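Side-chain contacts in surface presentation of antigens protein SpaS (Salmonella typhimurium, PDB 3C01), which takes part in a secretory pathway responsible for the surface presentation of determinants that Salmonella needs to enter mammalian cells: residues I6-K11 with R51-T56; P16-S21 with E70-L75; I20-T25 with L30-Y35; A34-E37 with P42-V45. One frame throughout, in Å; residues are numbered along the deposited sequence.

Interaction 1 (I6-K11 with R51-T56)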
loop_
_atom_site.group_PDB
_atom_site.type_symbol
_atom_site.label_atom_id
_atom_site.label_comp_id
_atom_site.label_asym_id
_atom_site.label_seq_id
_atom_site.Cartn_x
_atom_site.Cartn_y
_atom_site.Cartn_z
ATOM N N ILE B 6 -1.804 4.301 2.654
ATOM C CA ILE B 6 -2.665 3.577 1.702
ATOM C C ILE B 6 -2.015 2.245 1.328
ATOM O O ILE B 6 -0.855 2.222 0.978
ATOM C CB ILE B 6 -2.843 4.361 0.392
ATOM C CG1 ILE B 6 -3.442 5.769 0.648
ATOM C CG2 ILE B 6 -3.746 3.618 -0.581
ATOM C CD1 ILE B 6 -4.883 5.790 1.123
ATOM N N GLY B 7 -2.742 1.134 1.427
ATOM C CA GLY B 7 -2.171 -0.179 1.174
ATOM C C GLY B 7 -2.621 -0.645 -0.194
ATOM O O GLY B 7 -3.765 -0.388 -0.569
ATOM N N ILE B 8 -1.714 -1.296 -0.937
ATOM C CA ILE B 8 -2.011 -1.843 -2.247
ATOM C C ILE B 8 -1.919 -3.353 -2.217
ATOM O O ILE B 8 -0.869 -3.909 -1.871
ATOM C CB ILE B 8 -1.007 -1.340 -3.318
ATOM C CG1 ILE B 8 -0.999 0.208 -3.411
ATOM C CG2 ILE B 8 -1.274 -2.038 -4.695
ATOM C CD1 ILE B 8 -2.324 0.843 -3.827
ATOM N N TYR B 9 -3.022 -4.006 -2.582
ATOM C CA TYR B 9 -3.063 -5.454 -2.752
ATOM C C TYR B 9 -2.940 -5.693 -4.244
ATOM O O TYR B 9 -3.657 -5.065 -5.041
ATOM C CB TYR B 9 -4.381 -6.000 -2.206
ATOM C CG TYR B 9 -4.771 -7.417 -2.596
ATOM C CD1 TYR B 9 -5.278 -7.704 -3.868
ATOM C CD2 TYR B 9 -4.709 -8.457 -1.675
ATOM C CE1 TYR B 9 -5.672 -8.995 -4.216
ATOM C CE2 TYR B 9 -5.094 -9.756 -2.014
ATOM C CZ TYR B 9 -5.578 -10.015 -3.287
ATOM O OH TYR B 9 -5.957 -11.279 -3.644
ATOM N N PHE B 10 -2.037 -6.589 -4.629
ATOM C CA PHE B 10 -1.903 -6.987 -6.033
ATOM C C PHE B 10 -1.508 -8.459 -6.129
ATOM O O PHE B 10 -0.396 -8.827 -5.766
ATOM C CB PHE B 10 -0.846 -6.113 -6.694
ATOM C CG PHE B 10 -0.731 -6.295 -8.183
ATOM C CD1 PHE B 10 -1.842 -6.225 -8.993
ATOM C CD2 PHE B 10 0.525 -6.489 -8.777
ATOM C CE1 PHE B 10 -1.728 -6.375 -10.391
ATOM C CE2 PHE B 10 0.648 -6.643 -10.157
ATOM C CZ PHE B 10 -0.488 -6.575 -10.972
ATOM N N LYS B 11 -2.429 -9.298 -6.591
ATOM C CA LYS B 11 -2.121 -10.703 -6.885
ATOM C C LYS B 11 -2.730 -11.039 -8.223
ATOM O O LYS B 11 -3.901 -11.404 -8.284
ATOM C CB LYS B 11 -2.655 -11.640 -5.799
ATOM C CG LYS B 11 -2.298 -11.179 -4.395
ATOM C CD LYS B 11 -2.483 -12.221 -3.308
ATOM C CE LYS B 11 -1.665 -11.836 -2.080
ATOM N NZ LYS B 11 -2.360 -12.095 -0.780
ATOM N N ARG B 51 -1.150 11.225 -1.322
ATOM C CA ARG B 51 -2.130 12.282 -1.236
ATOM C C ARG B 51 -3.254 12.117 -2.254
ATOM O O ARG B 51 -4.417 12.352 -1.959
ATOM C CB ARG B 51 -1.445 13.621 -1.418
ATOM C CG ARG B 51 -1.922 14.661 -0.460
ATOM C CD ARG B 51 -0.797 15.516 0.125
ATOM N NE ARG B 51 -0.699 15.401 1.591
ATOM C CZ ARG B 51 -1.672 15.716 2.470
ATOM N NH1 ARG B 51 -2.888 16.143 2.068
ATOM N NH2 ARG B 51 -1.435 15.584 3.776
ATOM N N SER B 52 -2.921 11.690 -3.453
ATOM C CA SER B 52 -3.923 11.645 -4.452
ATOM C C SER B 52 -4.761 10.354 -4.364
ATOM O O SER B 52 -5.975 10.414 -4.599
ATOM C CB SER B 52 -3.333 11.936 -5.845
ATOM O OG SER B 52 -2.427 10.951 -6.258
ATOM N N LEU B 53 -4.154 9.205 -4.037
ATOM C CA LEU B 53 -4.947 8.020 -3.752
ATOM C C LEU B 53 -5.904 8.281 -2.605
ATOM O O LEU B 53 -7.082 7.891 -2.678
ATOM C CB LEU B 53 -4.100 6.851 -3.387
ATOM C CG LEU B 53 -3.245 6.254 -4.505
ATOM C CD1 LEU B 53 -2.191 5.266 -3.902
ATOM C CD2 LEU B 53 -4.113 5.592 -5.623
ATOM N N PHE B 54 -5.438 8.984 -1.577
ATOM C CA PHE B 54 -6.310 9.355 -0.451
ATOM C C PHE B 54 -7.525 10.141 -0.935
ATOM O O PHE B 54 -8.639 9.900 -0.506
ATOM C CB PHE B 54 -5.570 10.191 0.588
ATOM C CG PHE B 54 -6.424 10.571 1.744
ATOM C CD1 PHE B 54 -6.855 9.607 2.648
ATOM C CD2 PHE B 54 -6.860 11.875 1.913
ATOM C CE1 PHE B 54 -7.703 9.952 3.710
ATOM C CE2 PHE B 54 -7.699 12.216 2.980
ATOM C CZ PHE B 54 -8.115 11.244 3.877
ATOM N N LYS B 55 -7.309 11.052 -1.869
ATOM C CA LYS B 55 -8.362 11.939 -2.328
ATOM C C LYS B 55 -9.316 11.213 -3.248
ATOM O O LYS B 55 -10.498 11.334 -3.109
ATOM C CB LYS B 55 -7.747 13.150 -3.029
ATOM C CG LYS B 55 -8.683 14.320 -3.176
ATOM C CD LYS B 55 -8.592 15.005 -4.568
ATOM C CE LYS B 55 -7.145 15.288 -5.026
ATOM N NZ LYS B 55 -7.131 16.379 -6.097
ATOM N N THR B 56 -8.792 10.396 -4.145
ATOM C CA THR B 56 -9.604 9.767 -5.206
ATOM C C THR B 56 -10.266 8.446 -4.784
ATOM O O THR B 56 -11.385 8.196 -5.166
ATOM C CB THR B 56 -8.744 9.530 -6.484
ATOM O OG1 THR B 56 -7.544 8.784 -6.150
ATOM C CG2 THR B 56 -8.333 10.871 -7.098
#

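Interaction 2 (P16-S21 with E70-L75)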
loop_
_atom_site.group_PDB
_atom_site.type_symbol
_atom_site.label_atom_id
_atom_site.label_comp_id
_atom_site.label_asym_id
_atom_site.label_seq_id
_atom_site.Cartn_x
_atom_site.Cartn_y
_atom_site.Cartn_z
ATOM N N PRO B 16 -6.677 -9.237 -11.973
ATOM C CA PRO B 16 -5.732 -8.455 -12.793
ATOM C C PRO B 16 -5.420 -7.036 -12.293
ATOM O O PRO B 16 -4.331 -6.530 -12.562
ATOM C CB PRO B 16 -6.410 -8.419 -14.178
ATOM C CG PRO B 16 -7.876 -8.612 -13.886
ATOM C CD PRO B 16 -7.999 -9.393 -12.602
ATOM N N ILE B 17 -6.347 -6.409 -11.578
ATOM C CA ILE B 17 -6.181 -5.014 -11.159
ATOM C C ILE B 17 -5.855 -4.912 -9.653
ATOM O O ILE B 17 -6.338 -5.702 -8.834
ATOM C CB ILE B 17 -7.456 -4.224 -11.482
ATOM C CG1 ILE B 17 -7.793 -4.353 -12.982
ATOM C CG2 ILE B 17 -7.306 -2.775 -11.062
ATOM C CD1 ILE B 17 -9.269 -4.064 -13.344
ATOM N N PRO B 18 -4.985 -3.981 -9.270
ATOM C CA PRO B 18 -4.696 -3.848 -7.825
ATOM C C PRO B 18 -5.827 -3.236 -7.022
ATOM O O PRO B 18 -6.717 -2.674 -7.586
ATOM C CB PRO B 18 -3.473 -2.964 -7.770
ATOM C CG PRO B 18 -3.118 -2.633 -9.233
ATOM C CD PRO B 18 -4.162 -3.105 -10.116
ATOM N N MET B 19 -5.769 -3.357 -5.707
ATOM C CA MET B 19 -6.832 -2.901 -4.842
ATOM C C MET B 19 -6.280 -2.129 -3.634
ATOM O O MET B 19 -5.169 -2.361 -3.189
ATOM C CB MET B 19 -7.601 -4.110 -4.358
ATOM C CG MET B 19 -8.602 -3.853 -3.291
ATOM S SD MET B 19 -9.477 -5.381 -2.823
ATOM C CE MET B 19 -8.618 -5.775 -1.280
ATOM N N ILE B 20 -7.090 -1.213 -3.123
ATOM C CA ILE B 20 -6.778 -0.481 -1.933
ATOM C C ILE B 20 -7.106 -1.372 -0.740
ATOM O O ILE B 20 -8.291 -1.517 -0.399
ATOM C CB ILE B 20 -7.614 0.776 -1.798
ATOM C CG1 ILE B 20 -7.531 1.684 -3.060
ATOM C CG2 ILE B 20 -7.183 1.512 -0.588
ATOM C CD1 ILE B 20 -6.149 2.192 -3.418
ATOM N N SER B 21 -6.065 -1.962 -0.135
ATOM C CA SER B 21 -6.207 -2.899 0.942
ATOM C C SER B 21 -6.325 -2.238 2.297
ATOM O O SER B 21 -6.926 -2.797 3.192
ATOM C CB SER B 21 -5.004 -3.862 0.948
ATOM O OG SER B 21 -3.764 -3.169 0.816
ATOM N N GLU B 70 0.447 4.897 -12.670
ATOM C CA GLU B 70 1.417 5.260 -11.643
ATOM C C GLU B 70 1.597 4.130 -10.623
ATOM O O GLU B 70 2.707 3.775 -10.296
ATOM C CB GLU B 70 0.959 6.513 -10.955
ATOM C CG GLU B 70 1.995 7.168 -10.126
ATOM C CD GLU B 70 1.617 8.601 -9.760
ATOM O OE1 GLU B 70 2.501 9.305 -9.211
ATOM O OE2 GLU B 70 0.444 9.021 -10.024
ATOM N N VAL B 71 0.494 3.551 -10.150
ATOM C CA VAL B 71 0.561 2.425 -9.221
ATOM C C VAL B 71 1.307 1.227 -9.836
ATOM O O VAL B 71 2.198 0.636 -9.201
ATOM C CB VAL B 71 -0.852 1.962 -8.767
ATOM C CG1 VAL B 71 -0.751 0.736 -7.926
ATOM C CG2 VAL B 71 -1.589 3.059 -7.948
ATOM N N LEU B 72 0.948 0.882 -11.076
ATOM C CA LEU B 72 1.639 -0.178 -11.816
ATOM C C LEU B 72 3.149 0.088 -11.937
ATOM O O LEU B 72 3.962 -0.815 -11.692
ATOM C CB LEU B 72 0.998 -0.393 -13.187
ATOM C CG LEU B 72 0.102 -1.647 -13.321
ATOM C CD1 LEU B 72 -0.611 -2.041 -12.011
ATOM C CD2 LEU B 72 -0.879 -1.572 -14.518
ATOM N N ARG B 73 3.544 1.314 -12.260
ATOM C CA ARG B 73 4.975 1.638 -12.263
ATOM C C ARG B 73 5.629 1.354 -10.887
ATOM O O ARG B 73 6.709 0.768 -10.823
ATOM C CB ARG B 73 5.232 3.076 -12.726
ATOM C CG ARG B 73 5.429 3.223 -14.255
ATOM C CD ARG B 73 5.689 4.685 -14.691
ATOM N NE ARG B 73 4.455 5.416 -15.072
ATOM C CZ ARG B 73 3.912 6.450 -14.410
ATOM N NH1 ARG B 73 4.466 6.936 -13.303
ATOM N NH2 ARG B 73 2.796 7.015 -14.854
ATOM N N LEU B 74 4.963 1.705 -9.790
ATOM C CA LEU B 74 5.505 1.436 -8.441
ATOM C C LEU B 74 5.681 -0.075 -8.222
ATOM O O LEU B 74 6.690 -0.527 -7.657
ATOM C CB LEU B 74 4.572 1.962 -7.350
ATOM C CG LEU B 74 5.232 2.818 -6.271
ATOM C CD1 LEU B 74 4.283 3.044 -5.055
ATOM C CD2 LEU B 74 6.584 2.251 -5.833
ATOM N N LEU B 75 4.686 -0.841 -8.679
ATOM C CA LEU B 75 4.671 -2.296 -8.489
ATOM C C LEU B 75 5.785 -2.983 -9.302
ATOM O O LEU B 75 6.471 -3.873 -8.795
ATOM C CB LEU B 75 3.306 -2.857 -8.896
ATOM C CG LEU B 75 2.151 -3.088 -7.892
ATOM C CD1 LEU B 75 2.529 -2.723 -6.509
ATOM C CD2 LEU B 75 0.770 -2.450 -8.357
#

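Interaction 3 (I20-T25 with L30-Y35)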
loop_
_atom_site.group_PDB
_atom_site.type_symbol
_atom_site.label_atom_id
_atom_site.label_comp_id
_atom_site.label_asym_id
_atom_site.label_seq_id
_atom_site.Cartn_x
_atom_site.Cartn_y
_atom_site.Cartn_z
ATOM N N ILE B 20 -7.090 -1.213 -3.123
ATOM C CA ILE B 20 -6.778 -0.481 -1.933
ATOM C C ILE B 20 -7.106 -1.372 -0.740
ATOM O O ILE B 20 -8.291 -1.517 -0.399
ATOM C CB ILE B 20 -7.614 0.776 -1.798
ATOM C CG1 ILE B 20 -7.531 1.684 -3.060
ATOM C CG2 ILE B 20 -7.183 1.512 -0.588
ATOM C CD1 ILE B 20 -6.149 2.192 -3.418
ATOM N N SER B 21 -6.065 -1.962 -0.135
ATOM C CA SER B 21 -6.207 -2.899 0.942
ATOM C C SER B 21 -6.325 -2.238 2.297
ATOM O O SER B 21 -6.926 -2.797 3.192
ATOM C CB SER B 21 -5.004 -3.862 0.948
ATOM O OG SER B 21 -3.764 -3.169 0.816
ATOM N N VAL B 22 -5.674 -1.086 2.461
ATOM C CA VAL B 22 -5.550 -0.403 3.736
ATOM C C VAL B 22 -5.806 1.064 3.474
ATOM O O VAL B 22 -5.342 1.594 2.466
ATOM C CB VAL B 22 -4.146 -0.550 4.275
ATOM C CG1 VAL B 22 -3.952 0.300 5.541
ATOM C CG2 VAL B 22 -3.839 -2.021 4.502
ATOM N N TYR B 23 -6.544 1.724 4.374
ATOM C CA TYR B 23 -6.803 3.155 4.222
ATOM C C TYR B 23 -6.962 3.802 5.605
ATOM O O TYR B 23 -7.965 3.567 6.285
ATOM C CB TYR B 23 -8.070 3.299 3.406
ATOM C CG TYR B 23 -8.433 4.690 2.953
ATOM C CD1 TYR B 23 -8.089 5.123 1.674
ATOM C CD2 TYR B 23 -9.185 5.529 3.755
ATOM C CE1 TYR B 23 -8.433 6.363 1.213
ATOM C CE2 TYR B 23 -9.537 6.805 3.314
ATOM C CZ TYR B 23 -9.163 7.206 2.035
ATOM O OH TYR B 23 -9.522 8.432 1.533
ATOM N N GLU B 24 -5.977 4.594 6.019
ATOM C CA GLU B 24 -5.956 5.136 7.365
ATOM C C GLU B 24 -5.231 6.461 7.407
ATOM O O GLU B 24 -4.347 6.719 6.606
ATOM C CB GLU B 24 -5.263 4.186 8.347
ATOM C CG GLU B 24 -5.809 2.745 8.430
ATOM C CD GLU B 24 -7.240 2.646 8.962
ATOM O OE1 GLU B 24 -7.855 1.532 8.822
ATOM O OE2 GLU B 24 -7.760 3.677 9.498
ATOM N N THR B 25 -5.573 7.296 8.375
ATOM C CA THR B 25 -4.895 8.555 8.522
ATOM C C THR B 25 -4.404 8.736 9.952
ATOM O O THR B 25 -4.759 7.972 10.857
ATOM C CB THR B 25 -5.864 9.692 8.182
ATOM O OG1 THR B 25 -6.797 9.813 9.241
ATOM C CG2 THR B 25 -6.645 9.406 6.924
ATOM N N LEU B 30 0.140 6.084 11.488
ATOM C CA LEU B 30 1.416 5.779 12.150
ATOM C C LEU B 30 1.478 4.304 12.574
ATOM O O LEU B 30 2.513 3.663 12.407
ATOM C CB LEU B 30 1.666 6.698 13.337
ATOM C CG LEU B 30 1.913 8.184 13.013
ATOM C CD1 LEU B 30 1.963 9.011 14.325
ATOM C CD2 LEU B 30 3.185 8.449 12.136
ATOM N N ALA B 31 0.367 3.749 13.044
ATOM C CA ALA B 31 0.372 2.372 13.524
ATOM C C ALA B 31 0.485 1.382 12.362
ATOM O O ALA B 31 1.140 0.350 12.476
ATOM C CB ALA B 31 -0.847 2.085 14.406
ATOM N N VAL B 32 -0.111 1.720 11.228
ATOM C CA VAL B 32 -0.006 0.900 10.023
ATOM C C VAL B 32 1.418 0.784 9.565
ATOM O O VAL B 32 1.865 -0.299 9.282
ATOM C CB VAL B 32 -0.892 1.458 8.855
ATOM C CG1 VAL B 32 -0.546 0.793 7.548
ATOM C CG2 VAL B 32 -2.383 1.238 9.166
ATOM N N ARG B 33 2.121 1.909 9.507
ATOM C CA ARG B 33 3.559 1.957 9.195
ATOM C C ARG B 33 4.355 1.100 10.144
ATOM O O ARG B 33 5.210 0.334 9.722
ATOM C CB ARG B 33 4.070 3.373 9.381
ATOM C CG ARG B 33 4.860 3.914 8.261
ATOM C CD ARG B 33 6.356 4.118 8.533
ATOM N NE ARG B 33 6.731 5.436 8.029
ATOM C CZ ARG B 33 7.898 5.777 7.489
ATOM N NH1 ARG B 33 8.899 4.931 7.340
ATOM N NH2 ARG B 33 8.066 7.015 7.089
ATOM N N ALA B 34 4.121 1.261 11.445
ATOM C CA ALA B 34 4.914 0.499 12.425
ATOM C C ALA B 34 4.608 -0.996 12.182
ATOM O O ALA B 34 5.503 -1.814 12.187
ATOM C CB ALA B 34 4.605 0.932 13.864
ATOM N N TYR B 35 3.356 -1.343 11.891
ATOM C CA TYR B 35 3.026 -2.751 11.762
ATOM C C TYR B 35 3.604 -3.390 10.453
ATOM O O TYR B 35 4.116 -4.476 10.482
ATOM C CB TYR B 35 1.506 -2.966 11.916
ATOM C CG TYR B 35 1.180 -4.425 12.010
ATOM C CD1 TYR B 35 1.257 -5.097 13.226
ATOM C CD2 TYR B 35 0.812 -5.146 10.889
ATOM C CE1 TYR B 35 0.984 -6.452 13.327
ATOM C CE2 TYR B 35 0.545 -6.505 10.980
ATOM C CZ TYR B 35 0.657 -7.151 12.203
ATOM O OH TYR B 35 0.410 -8.483 12.289
#

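Interaction 4 (A34-E37 with P42-V45). With CYS (cysteine), chain J.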
loop_
_atom_site.group_PDB
_atom_site.type_symbol
_atom_site.label_atom_id
_atom_site.label_comp_id
_atom_site.label_asym_id
_atom_site.label_seq_id
_atom_site.Cartn_x
_atom_site.Cartn_y
_atom_site.Cartn_z
ATOM N N ALA B 34 4.121 1.261 11.445
ATOM C CA ALA B 34 4.914 0.499 12.425
ATOM C C ALA B 34 4.608 -0.996 12.182
ATOM O O ALA B 34 5.503 -1.814 12.187
ATOM C CB ALA B 34 4.605 0.932 13.864
ATOM N N TYR B 35 3.356 -1.343 11.891
ATOM C CA TYR B 35 3.026 -2.751 11.762
ATOM C C TYR B 35 3.604 -3.390 10.453
ATOM O O TYR B 35 4.116 -4.476 10.482
ATOM C CB TYR B 35 1.506 -2.966 11.916
ATOM C CG TYR B 35 1.180 -4.425 12.010
ATOM C CD1 TYR B 35 1.257 -5.097 13.226
ATOM C CD2 TYR B 35 0.812 -5.146 10.889
ATOM C CE1 TYR B 35 0.984 -6.452 13.327
ATOM C CE2 TYR B 35 0.545 -6.505 10.980
ATOM C CZ TYR B 35 0.657 -7.151 12.203
ATOM O OH TYR B 35 0.410 -8.483 12.289
ATOM N N ALA B 36 3.521 -2.698 9.321
ATOM C CA ALA B 36 4.128 -3.154 8.089
ATOM C C ALA B 36 5.675 -3.371 8.231
ATOM O O ALA B 36 6.237 -4.362 7.717
ATOM C CB ALA B 36 3.861 -2.175 7.062
ATOM N N GLU B 37 6.331 -2.442 8.939
ATOM C CA GLU B 37 7.746 -2.552 9.218
ATOM C C GLU B 37 8.009 -3.797 10.027
ATOM O O GLU B 37 8.834 -4.584 9.653
ATOM C CB GLU B 37 8.314 -1.272 9.895
ATOM C CG GLU B 37 8.685 -0.163 8.838
ATOM C CD GLU B 37 8.780 1.341 9.358
ATOM O OE1 GLU B 37 8.915 2.255 8.469
ATOM O OE2 GLU B 37 8.716 1.621 10.598
ATOM N N PRO B 42 6.777 -3.801 2.589
ATOM C CA PRO B 42 7.484 -2.536 2.226
ATOM C C PRO B 42 6.669 -1.278 2.281
ATOM O O PRO B 42 5.508 -1.291 1.871
ATOM C CB PRO B 42 7.946 -2.761 0.785
ATOM C CG PRO B 42 7.448 -4.150 0.384
ATOM C CD PRO B 42 6.874 -4.842 1.550
ATOM N N VAL B 43 7.300 -0.201 2.751
ATOM C CA VAL B 43 6.690 1.105 2.920
ATOM C C VAL B 43 7.363 2.091 1.984
ATOM O O VAL B 43 8.559 2.276 2.044
ATOM C CB VAL B 43 6.812 1.593 4.382
ATOM C CG1 VAL B 43 6.152 2.993 4.562
ATOM C CG2 VAL B 43 6.177 0.577 5.352
ATOM N N ILE B 44 6.595 2.728 1.112
ATOM C CA ILE B 44 7.140 3.658 0.137
ATOM C C ILE B 44 6.654 5.026 0.460
ATOM O O ILE B 44 5.475 5.264 0.420
ATOM C CB ILE B 44 6.695 3.262 -1.256
ATOM C CG1 ILE B 44 7.236 1.857 -1.548
ATOM C CG2 ILE B 44 7.250 4.214 -2.289
ATOM C CD1 ILE B 44 6.823 1.352 -2.900
ATOM N N VAL B 45 7.546 5.936 0.806
ATOM C CA VAL B 45 7.104 7.245 1.226
ATOM C C VAL B 45 7.063 8.136 -0.008
ATOM O O VAL B 45 8.082 8.694 -0.440
ATOM C CB VAL B 45 7.945 7.850 2.381
ATOM C CG1 VAL B 45 7.224 9.119 2.900
ATOM C CG2 VAL B 45 8.120 6.847 3.536
HETATM N N CYS J . 10.970 5.709 -1.922
HETATM C CA CYS J . 11.671 4.927 -0.882
HETATM C C CYS J . 10.826 4.917 0.350
HETATM O O CYS J . 9.991 5.805 0.526
HETATM C CB CYS J . 13.009 5.570 -0.550
HETATM S SG CYS J . 12.860 7.279 -0.136
HETATM O OXT CYS J . 10.991 4.040 1.186
#

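Interaction 1 (I6-K11 with R51-T56)
Phe54, which meets Ile6 across this contact, gives its backbone O to a hydrogen bond from Tyr23 OH. The rings of Phe54 and Tyr23 also meet, their planes only about 15° apart. The contact itself is wholly apolar and has no hydrogen bond across it. Ile6 points at the helix and uses two branches. Its CG2 lies 4.0 Å from Leu53 CD1, the two side chains crossing at a slant. Its CG1 branch sits beside the backbone N (chi1 -58°) and carries CD1 to within 4.2 Å of Phe54 CA. That methyl therefore packs on the helix backbone as well as near Phe54 CB. Two residues on, Ile8 reaches the same leucine by its end, with CD1 4.4 Å from Leu53 CD1. One methyl of Leu53 thus serves both isoleucines. The short helix and strand segments run nearly at right angles, 84°, with axes 9.7 Å apart at closest approach. Helix 47-56 therefore lies across strand 4-9. Helix 65-84 is tied to helix 47-56 through Glu67, which bonds Ser52 OG. Strand 4-9 pairs antiparallel with strand 19-25 and also with a strand of another chain, which carries the sheet across the interface.

Interaction 2 (P16-S21 with E70-L75)
The contact sets the lead-in to strand 19-25, of the hairpin with strand 4-9, against helix 65-84 through Pro18. It lies in the C-terminal part of a protein of the type III secretion exporter family, the part that this chain represents. The proline ring enters by its CG corner. Three side chains of the helix receive this one atom. Leu72 comes nearest, with CD1 3.8 Å from Pro18 CG, and the same methyl lies 4.2 Å from Pro18 CD. The leucine therefore borders one side of the ring, CG and CD together, and the two side chains cross at about a right angle. Leu75 CD2 is 4.0 Å from Pro18 CG and approaches at a slant. Val71 CG1 stands a little farther off, 4.3 Å from Pro18 CG. Val71 and Leu75 are one helical turn apart and both start out toward the proline. Leu72 starts out alongside, and its end bends back to reach the ring. No hydrogen bond crosses the contact; it is apolar packing in a buried place. Phe10 touches both Pro18 and Leu75 and so continues the same apolar patch, and an apolar side chain of another chain packs on Leu75. The backbone of Pro18 bonds to that of Val63, just ahead of helix 65-84. Ile8 of strand 4-9 touches Pro18, and Leu49 of helix 47-56 touches Leu74.

Interaction 3 (I20-T25 with L30-Y35)
Val22 is the first residue of this strand segment to meet helix 26-39, and its partner is Val32. The two valines reach toward each other, tip to tip. Val22 CG1 lies 4.0 Å from Val32 CG1 and 4.1 Å from Val32 CG2, so one methyl of the strand rests against both methyls of the helix. Both valines hold CG1 anti to the backbone N (chi1 173° for Val22), which carries the two CG1 methyls to the meeting point. Tyr23 comes next and points away from the helix. Glu24 turns to the helix again, and its CA is the nearest to that of Val32, 7.8 Å away. Here the aliphatic part does the touching: Glu24 CG is 3.8 Å from Val32 CG2, and the side chains cross at about a right angle. The chain then bends at chi2 (-65°), which takes the carboxylate off the valine. Arg59 NH2 bonds the backbone O of Tyr23 and has a long, weak ion pair with Glu24 OE1. Thr5 of strand 4-9 touches Val22 and Val32, and apolar side chains of another chain pack on the same two valines. Helix 26-39 packs back against the strand it follows. The surroundings of Val32 thus stay apolar although a glutamate takes part, because Glu24 offers its methylene and its carboxylate lies off the valine.

Interaction 4 (A34-E37 with P42-V45)
The flat carboxylate of Glu37 and the stem that carries it both lie alongside Val43. Glu37 CG is 4.4 Å from Val43 CG2, and Glu37 OE1 is scarcely farther from the same methyl. The carboxylate has its polar partner on its own helix: Glu37 OE1 forms a salt bridge with Arg33 NH1. A second carboxylate belongs to the bound cysteine. Val45 N donates a hydrogen bond to the cysteine O; the 2.5 Å between Val45 N and cysteine O is very short and its exact value is doubtful. Val45 CG2 is 3.7 Å from the same cysteine O. Strand 43-45 follows helix 26-39 and pairs parallel with a strand of another chain, so its sheet runs on across the interface. Val43 and Val45 both touch Arg33 of helix 26-39, while Ile44 is on the side of helix 65-84. The main apolar touch joins Ala36 CB to Val43 CG2 at 4.0 Å, each residue pointing at the other. Val43 CG1 stands anti to the backbone N (chi1 -180°), which leaves CG2 to meet the alanine. Ile44 CG2 approaches the cysteine N to 4.0 Å.

How the interactions relate
Interactions 1, 2 and 3 are buried, while interaction 4 is partly buried and lies at the bound cysteine. Interactions 1 and 2 rest on neighbouring strands of one hairpin, whose backbones are bonded to each other, and each brings a different helix to it. Interaction 3 uses the far part of the strand that interaction 2 uses, on the opposite side of the chain's centre. It shares helix 26-39 with interaction 4. Interactions 1 and 2 are purely apolar. Glutamate stems enter interactions 3 and 4, but their charges fare differently: Glu37 is in a salt bridge, and Glu24 has a long, weak pairing.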